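Local coordinates for arginine decarboxylase, A207R protein (Paramecium bursaria Chlorella virus 1, PDB 2NVA) that uses pyridoxal 5'-phosphate to decarboxylate arginine, yielding agmatine, at residues Ile131-Arg135 with Asn147-Asn152; Tyr209-Gly215 with Val247-Pro253. One frame throughout, in Å; residues are numbered along the deposited sequence.

Contact 1 (Ile131-Arg135 with Asn147-Asn152); sequences ILRIR and NKFGAN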
loop_
_atom_site.group_PDB
_atom_site.type_symbol
_atom_site.label_atom_id
_atom_site.label_comp_id
_atom_site.label_asym_id
_atom_site.label_seq_id
_atom_site.Cartn_x
_atom_site.Cartn_y
_atom_site.Cartn_z
ATOM N N ILE A 131 15.493 -22.596 -13.392
ATOM C CA ILE A 131 14.221 -22.887 -14.033
ATOM C C ILE A 131 13.871 -21.706 -14.929
ATOM O O ILE A 131 13.762 -20.581 -14.461
ATOM C CB ILE A 131 13.087 -23.149 -12.991
ATOM C CG1 ILE A 131 13.374 -24.423 -12.193
ATOM C CG2 ILE A 131 11.735 -23.259 -13.674
ATOM C CD1 ILE A 131 12.450 -24.621 -10.976
ATOM N N LEU A 132 13.713 -21.972 -16.221
ATOM C CA LEU A 132 13.375 -20.898 -17.140
ATOM C C LEU A 132 11.885 -20.587 -17.036
ATOM O O LEU A 132 11.052 -21.451 -17.287
ATOM C CB LEU A 132 13.765 -21.252 -18.583
ATOM C CG LEU A 132 13.274 -20.285 -19.674
ATOM C CD1 LEU A 132 13.893 -18.894 -19.549
ATOM C CD2 LEU A 132 13.510 -20.870 -21.068
ATOM N N ARG A 133 11.570 -19.348 -16.679
ATOM C CA ARG A 133 10.185 -18.904 -16.651
ATOM C C ARG A 133 9.786 -18.363 -18.021
ATOM O O ARG A 133 10.430 -17.452 -18.547
ATOM C CB ARG A 133 9.958 -17.835 -15.580
ATOM C CG ARG A 133 8.511 -17.371 -15.519
ATOM C CD ARG A 133 8.259 -16.502 -14.305
ATOM N NE ARG A 133 6.956 -15.849 -14.371
ATOM C CZ ARG A 133 6.493 -15.034 -13.427
ATOM N NH1 ARG A 133 7.237 -14.766 -12.360
ATOM N NH2 ARG A 133 5.292 -14.476 -13.549
ATOM N N ILE A 134 8.736 -18.949 -18.591
ATOM C CA ILE A 134 8.200 -18.494 -19.870
ATOM C C ILE A 134 6.899 -17.731 -19.667
ATOM O O ILE A 134 6.140 -18.018 -18.733
ATOM C CB ILE A 134 8.007 -19.667 -20.870
ATOM C CG1 ILE A 134 6.966 -20.673 -20.353
ATOM C CG2 ILE A 134 9.358 -20.362 -21.096
ATOM C CD1 ILE A 134 6.549 -21.748 -21.397
ATOM N N ARG A 135 6.641 -16.765 -20.546
ATOM C CA ARG A 135 5.405 -16.002 -20.455
ATOM C C ARG A 135 4.256 -16.767 -21.112
ATOM O O ARG A 135 4.343 -17.144 -22.288
ATOM C CB ARG A 135 5.555 -14.642 -21.129
ATOM C CG ARG A 135 4.290 -13.815 -21.042
ATOM C CD ARG A 135 4.416 -12.530 -21.806
ATOM N NE ARG A 135 3.185 -11.752 -21.655
ATOM C CZ ARG A 135 3.036 -10.485 -22.032
ATOM N NH1 ARG A 135 4.053 -9.818 -22.575
ATOM N NH2 ARG A 135 1.873 -9.877 -21.840
ATOM N N ASN A 147 3.532 -8.883 -18.791
ATOM C CA ASN A 147 4.425 -7.825 -19.270
ATOM C C ASN A 147 5.782 -7.820 -18.564
ATOM O O ASN A 147 6.832 -7.673 -19.201
ATOM C CB ASN A 147 3.785 -6.481 -19.088
ATOM C CG ASN A 147 3.301 -5.894 -20.390
ATOM O OD1 ASN A 147 3.872 -6.145 -21.471
ATOM N ND2 ASN A 147 2.277 -5.059 -20.307
ATOM N N LYS A 148 5.754 -8.039 -17.256
ATOM C CA LYS A 148 6.916 -7.836 -16.415
ATOM C C LYS A 148 7.826 -9.059 -16.311
ATOM O O LYS A 148 9.046 -8.917 -16.183
ATOM C CB LYS A 148 6.434 -7.411 -15.031
ATOM C CG LYS A 148 7.505 -7.094 -14.002
ATOM C CD LYS A 148 6.841 -6.405 -12.788
ATOM C CE LYS A 148 7.855 -6.143 -11.692
ATOM N NZ LYS A 148 7.243 -5.625 -10.449
ATOM N N PHE A 149 7.234 -10.252 -16.362
ATOM C CA PHE A 149 7.984 -11.487 -16.128
ATOM C C PHE A 149 7.772 -12.528 -17.214
ATOM O O PHE A 149 6.681 -12.614 -17.782
ATOM C CB PHE A 149 7.586 -12.095 -14.778
ATOM C CG PHE A 149 7.960 -11.240 -13.594
ATOM C CD1 PHE A 149 9.300 -11.037 -13.269
ATOM C CD2 PHE A 149 6.980 -10.635 -12.820
ATOM C CE1 PHE A 149 9.660 -10.259 -12.180
ATOM C CE2 PHE A 149 7.334 -9.858 -11.731
ATOM C CZ PHE A 149 8.676 -9.672 -11.410
ATOM N N GLY A 150 8.801 -13.336 -17.463
ATOM C CA GLY A 150 8.688 -14.471 -18.364
ATOM C C GLY A 150 9.292 -14.190 -19.723
ATOM O O GLY A 150 9.107 -13.111 -20.288
ATOM N N ALA A 151 10.000 -15.185 -20.248
ATOM C CA ALA A 151 10.628 -15.081 -21.562
ATOM C C ALA A 151 9.595 -15.269 -22.671
ATOM O O ALA A 151 8.688 -16.101 -22.563
ATOM C CB ALA A 151 11.724 -16.118 -21.698
ATOM N N ASN A 152 9.757 -14.500 -23.741
ATOM C CA ASN A 152 8.925 -14.636 -24.923
ATOM C C ASN A 152 9.349 -15.863 -25.714
ATOM O O ASN A 152 10.503 -16.305 -25.600
ATOM C CB ASN A 152 9.047 -13.386 -25.795
ATOM C CG ASN A 152 8.531 -12.156 -25.103
ATOM O OD1 ASN A 152 7.474 -12.191 -24.476
ATOM N ND2 ASN A 152 9.260 -11.053 -25.227
HETATM O O HOH W 1 4.542 -14.093 -16.492
HETATM O O HOH W 2 6.808 -10.255 -22.662
HETATM O O HOH W 3 6.653 -17.706 -23.850
#
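This largely buried contact is a backbone bridge between the C-terminal end of a barrel strand and the loop that leads from it to helix 156-165. After strand 129-133 the chain runs out and returns, so that Ala151 comes to lie beside Ile134. Two nearly straight hydrogen bonds fix the bridge: Ala151 N donates to Arg133 O at 2.9 Å, and Arg135 N donates to Ala151 O, also at 2.9 Å. Gly150 can pass close to the Ile134-Arg135 backbone because it lacks a side chain; a CB there would clash with Arg135 N, and its backbone angles (102°/138°) call for glycine in any case. The fully extended Arg133 side chain turns its guanidinium face to the loop, with CZ 3.4 Å from Phe149 CB, and a water joins Arg133 NH2 to Phe149 O. Another water links Arg135 NH1 to Asn152 OD1, while the Arg135 guanidinium forms a salt bridge with Asp137. On the apolar side, Leu132 CD1 packs on Ala151 CB at 4.1 Å, covered by Ile156. Lys148 points away from the strand and makes a salt bridge with Asp328 of the second subunit. The arrangement is that of a beta-alpha loop at the C-terminal rim of a TIM barrel, here at a subunit interface that also contributes Asp325 of the second subunit to the cofactor pocket.

Contact 2 (Tyr209-Gly215 with Val247-Pro253); sequences YILDIGG and VTIVAEP. With PL2 ((4-{[(4-{[amino(imino)methyl]amino}butyl)amino]methyl}-5-hydroxy-6-methylpyridin-3-yl)methyl dihydrogen phosphate), chain I.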
loop_
_atom_site.group_PDB
_atom_site.type_symbol
_atom_site.label_atom_id
_atom_site.label_comp_id
_atom_site.label_asym_id
_atom_site.label_seq_id
_atom_site.Cartn_x
_atom_site.Cartn_y
_atom_site.Cartn_z
ATOM N N TYR A 209 14.004 -31.750 -15.744
ATOM C CA TYR A 209 13.107 -32.731 -15.141
ATOM C C TYR A 209 11.984 -32.093 -14.323
ATOM O O TYR A 209 11.171 -32.813 -13.758
ATOM C CB TYR A 209 13.883 -33.746 -14.271
ATOM C CG TYR A 209 14.773 -33.119 -13.212
ATOM C CD1 TYR A 209 14.340 -32.968 -11.898
ATOM C CD2 TYR A 209 16.058 -32.672 -13.541
ATOM C CE1 TYR A 209 15.179 -32.394 -10.932
ATOM C CE2 TYR A 209 16.886 -32.104 -12.596
ATOM C CZ TYR A 209 16.447 -31.962 -11.300
ATOM O OH TYR A 209 17.298 -31.389 -10.369
ATOM N N ILE A 210 11.936 -30.764 -14.247
ATOM C CA ILE A 210 10.899 -30.108 -13.439
ATOM C C ILE A 210 9.939 -29.292 -14.295
ATOM O O ILE A 210 10.379 -28.503 -15.133
ATOM C CB ILE A 210 11.507 -29.194 -12.332
ATOM C CG1 ILE A 210 12.239 -30.043 -11.271
ATOM C CG2 ILE A 210 10.416 -28.311 -11.677
ATOM C CD1 ILE A 210 12.732 -29.251 -10.058
ATOM N N LEU A 211 8.637 -29.507 -14.098
ATOM C CA LEU A 211 7.634 -28.595 -14.612
ATOM C C LEU A 211 7.090 -27.841 -13.411
ATOM O O LEU A 211 6.722 -28.451 -12.412
ATOM C CB LEU A 211 6.503 -29.345 -15.319
ATOM C CG LEU A 211 5.249 -28.519 -15.651
ATOM C CD1 LEU A 211 5.559 -27.474 -16.739
ATOM C CD2 LEU A 211 4.071 -29.403 -16.071
ATOM N N ASP A 212 7.056 -26.516 -13.502
ATOM C CA ASP A 212 6.551 -25.696 -12.417
ATOM C C ASP A 212 5.344 -24.934 -12.972
ATOM O O ASP A 212 5.506 -24.063 -13.822
ATOM C CB ASP A 212 7.658 -24.740 -11.953
ATOM C CG ASP A 212 7.223 -23.779 -10.854
ATOM O OD1 ASP A 212 6.012 -23.658 -10.524
ATOM O OD2 ASP A 212 8.136 -23.098 -10.316
ATOM N N ILE A 213 4.140 -25.267 -12.502
ATOM C CA ILE A 213 2.934 -24.670 -13.085
ATOM C C ILE A 213 2.520 -23.352 -12.404
ATOM O O ILE A 213 1.437 -22.826 -12.680
ATOM C CB ILE A 213 1.732 -25.656 -13.104
ATOM C CG1 ILE A 213 1.372 -26.069 -11.678
ATOM C CG2 ILE A 213 2.034 -26.873 -14.015
ATOM C CD1 ILE A 213 -0.045 -26.692 -11.538
ATOM N N GLY A 214 3.378 -22.827 -11.528
ATOM C CA GLY A 214 3.151 -21.501 -10.925
ATOM C C GLY A 214 1.941 -21.454 -10.000
ATOM O O GLY A 214 1.577 -22.476 -9.419
ATOM N N GLY A 215 1.325 -20.276 -9.876
ATOM C CA GLY A 215 0.181 -20.085 -8.969
ATOM C C GLY A 215 -1.120 -19.715 -9.670
ATOM O O GLY A 215 -1.347 -20.088 -10.826
ATOM N N VAL A 247 9.583 -36.938 -14.705
ATOM C CA VAL A 247 9.368 -35.491 -14.544
ATOM C C VAL A 247 8.772 -35.209 -13.169
ATOM O O VAL A 247 7.833 -35.894 -12.758
ATOM C CB VAL A 247 8.427 -34.930 -15.633
ATOM C CG1 VAL A 247 8.138 -33.428 -15.392
ATOM C CG2 VAL A 247 9.025 -35.141 -17.016
ATOM N N THR A 248 9.340 -34.244 -12.447
ATOM C CA THR A 248 8.762 -33.793 -11.179
ATOM C C THR A 248 7.897 -32.576 -11.476
ATOM O O THR A 248 8.327 -31.688 -12.201
ATOM C CB THR A 248 9.872 -33.389 -10.187
ATOM O OG1 THR A 248 10.580 -34.553 -9.777
ATOM C CG2 THR A 248 9.299 -32.696 -8.943
ATOM N N ILE A 249 6.688 -32.531 -10.925
ATOM C CA ILE A 249 5.818 -31.383 -11.156
ATOM C C ILE A 249 5.671 -30.642 -9.842
ATOM O O ILE A 249 5.414 -31.248 -8.806
ATOM C CB ILE A 249 4.420 -31.780 -11.682
ATOM C CG1 ILE A 249 4.496 -32.953 -12.696
ATOM C CG2 ILE A 249 3.624 -30.519 -12.181
ATOM C CD1 ILE A 249 4.789 -32.538 -14.145
ATOM N N VAL A 250 5.856 -29.330 -9.880
ATOM C CA VAL A 250 5.649 -28.501 -8.696
ATOM C C VAL A 250 4.718 -27.340 -9.059
ATOM O O VAL A 250 4.458 -27.092 -10.239
ATOM C CB VAL A 250 6.988 -27.932 -8.119
ATOM C CG1 VAL A 250 7.932 -29.061 -7.679
ATOM C CG2 VAL A 250 7.671 -27.011 -9.117
ATOM N N ALA A 251 4.214 -26.653 -8.038
ATOM C CA ALA A 251 3.380 -25.473 -8.228
ATOM C C ALA A 251 3.772 -24.422 -7.192
ATOM O O ALA A 251 4.464 -24.740 -6.221
ATOM C CB ALA A 251 1.911 -25.823 -8.086
ATOM N N GLU A 252 3.315 -23.188 -7.401
ATOM C CA GLU A 252 3.626 -22.098 -6.490
ATOM C C GLU A 252 2.329 -21.447 -5.992
ATOM O O GLU A 252 2.130 -20.243 -6.178
ATOM C CB GLU A 252 4.511 -21.065 -7.190
ATOM C CG GLU A 252 5.811 -21.620 -7.777
ATOM C CD GLU A 252 6.468 -20.676 -8.789
ATOM O OE1 GLU A 252 5.841 -19.653 -9.171
ATOM O OE2 GLU A 252 7.611 -20.959 -9.213
ATOM N N PRO A 253 1.445 -22.242 -5.359
ATOM C CA PRO A 253 0.177 -21.635 -4.955
ATOM C C PRO A 253 0.348 -20.699 -3.764
ATOM O O PRO A 253 1.076 -21.023 -2.828
ATOM C CB PRO A 253 -0.681 -22.844 -4.548
ATOM C CG PRO A 253 0.310 -23.867 -4.098
ATOM C CD PRO A 253 1.532 -23.666 -4.974
HETATM N N1 PL2 I . 4.484 -17.697 -7.688
HETATM C C2 PL2 I . 4.953 -16.531 -8.162
HETATM C C2A PL2 I . 6.350 -16.465 -8.812
HETATM C C3 PL2 I . 4.146 -15.390 -8.053
HETATM O O3 PL2 I . 4.636 -14.226 -8.555
HETATM C C4 PL2 I . 2.865 -15.443 -7.467
HETATM C C4A PL2 I . 1.943 -14.197 -7.315
HETATM C C5 PL2 I . 2.445 -16.704 -6.999
HETATM C C6 PL2 I . 3.276 -17.802 -7.121
HETATM P P PL2 I . -1.393 -16.985 -6.304
HETATM N N PL2 I . 2.198 -13.170 -8.351
HETATM C CA PL2 I . 2.034 -11.813 -7.811
HETATM C CG PL2 I . 0.433 -10.166 -6.747
HETATM O OP2 PL2 I . -2.583 -16.329 -7.158
HETATM O OP3 PL2 I . -1.510 -16.359 -4.806
HETATM O OP1 PL2 I . -1.466 -18.476 -6.304
HETATM O OP4 PL2 I . -0.064 -16.393 -6.992
HETATM C C5M PL2 I . 1.059 -16.877 -6.344
HETATM C CB PL2 I . 0.627 -11.611 -7.209
HETATM C CD PL2 I . -0.989 -9.950 -6.175
HETATM N NE PL2 I . -1.027 -8.558 -5.673
HETATM C CZ PL2 I . -1.955 -8.039 -4.856
HETATM N NH2 PL2 I . -1.841 -6.744 -4.471
HETATM N NH1 PL2 I . -2.983 -8.780 -4.430
#
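Leu211 and Ile249 form the apolar centre on one face of two neighbouring parallel TIM-barrel strands, with Leu211 CD2 3.7 Å from Ile249 CD1; Ile191 of helix 184-204 packs on Leu211. On the opposite face, Ile210 CG2 meets Val250 CG2 at 4.0 Å. The strands are joined by a beta-alpha-beta crossover through helix 229-241, and their short axes lie 4.7 Å apart at 22°. The backbones pair in regular parallel fashion: Leu211 N binds Thr248 O (2.9 Å), Val250 N binds Leu211 O (2.8 Å) and Ile213 N binds Val250 O (2.9 Å). Past the strand ends, Glu252 N still donates to Gly214 O at 2.8 Å. An Asx turn, in which Asp212 OD1 accepts from Gly214 N, shapes the exit into the glycine-rich loop, where Gly215 CA approaches the phosphate oxygen OP1 of PL2. Asp212 OD2 lies 2.5 Å from Glu252 OE2. The other oxygen of that carboxylate, Glu252 OE1, sits 2.8 Å from the pyridine nitrogen N1 of PL2.

Both contacts belong to the same parallel barrel sheet, in which strand 170-174 separates strand 129-133 from strand 210-212. Their centres are 15 Å apart, yet they touch where Ile131 CD1 packs on Ile210 CG2 at 4.3 Å. Both also reach the cofactor-agmatine adduct, at different atoms. From contact 1, Arg133 NH1 comes within 4.0 Å of the ring methyl C2A of PL2, whereas contact 2 supplies the carboxylate facing N1 and backbone near the phosphate. His176, a cofactor-binding residue, is close to both: about 4 Å from the Arg133 side chain and about 3 Å from Gly215 (nearest atoms). Asp325 of the second subunit also binds PL2.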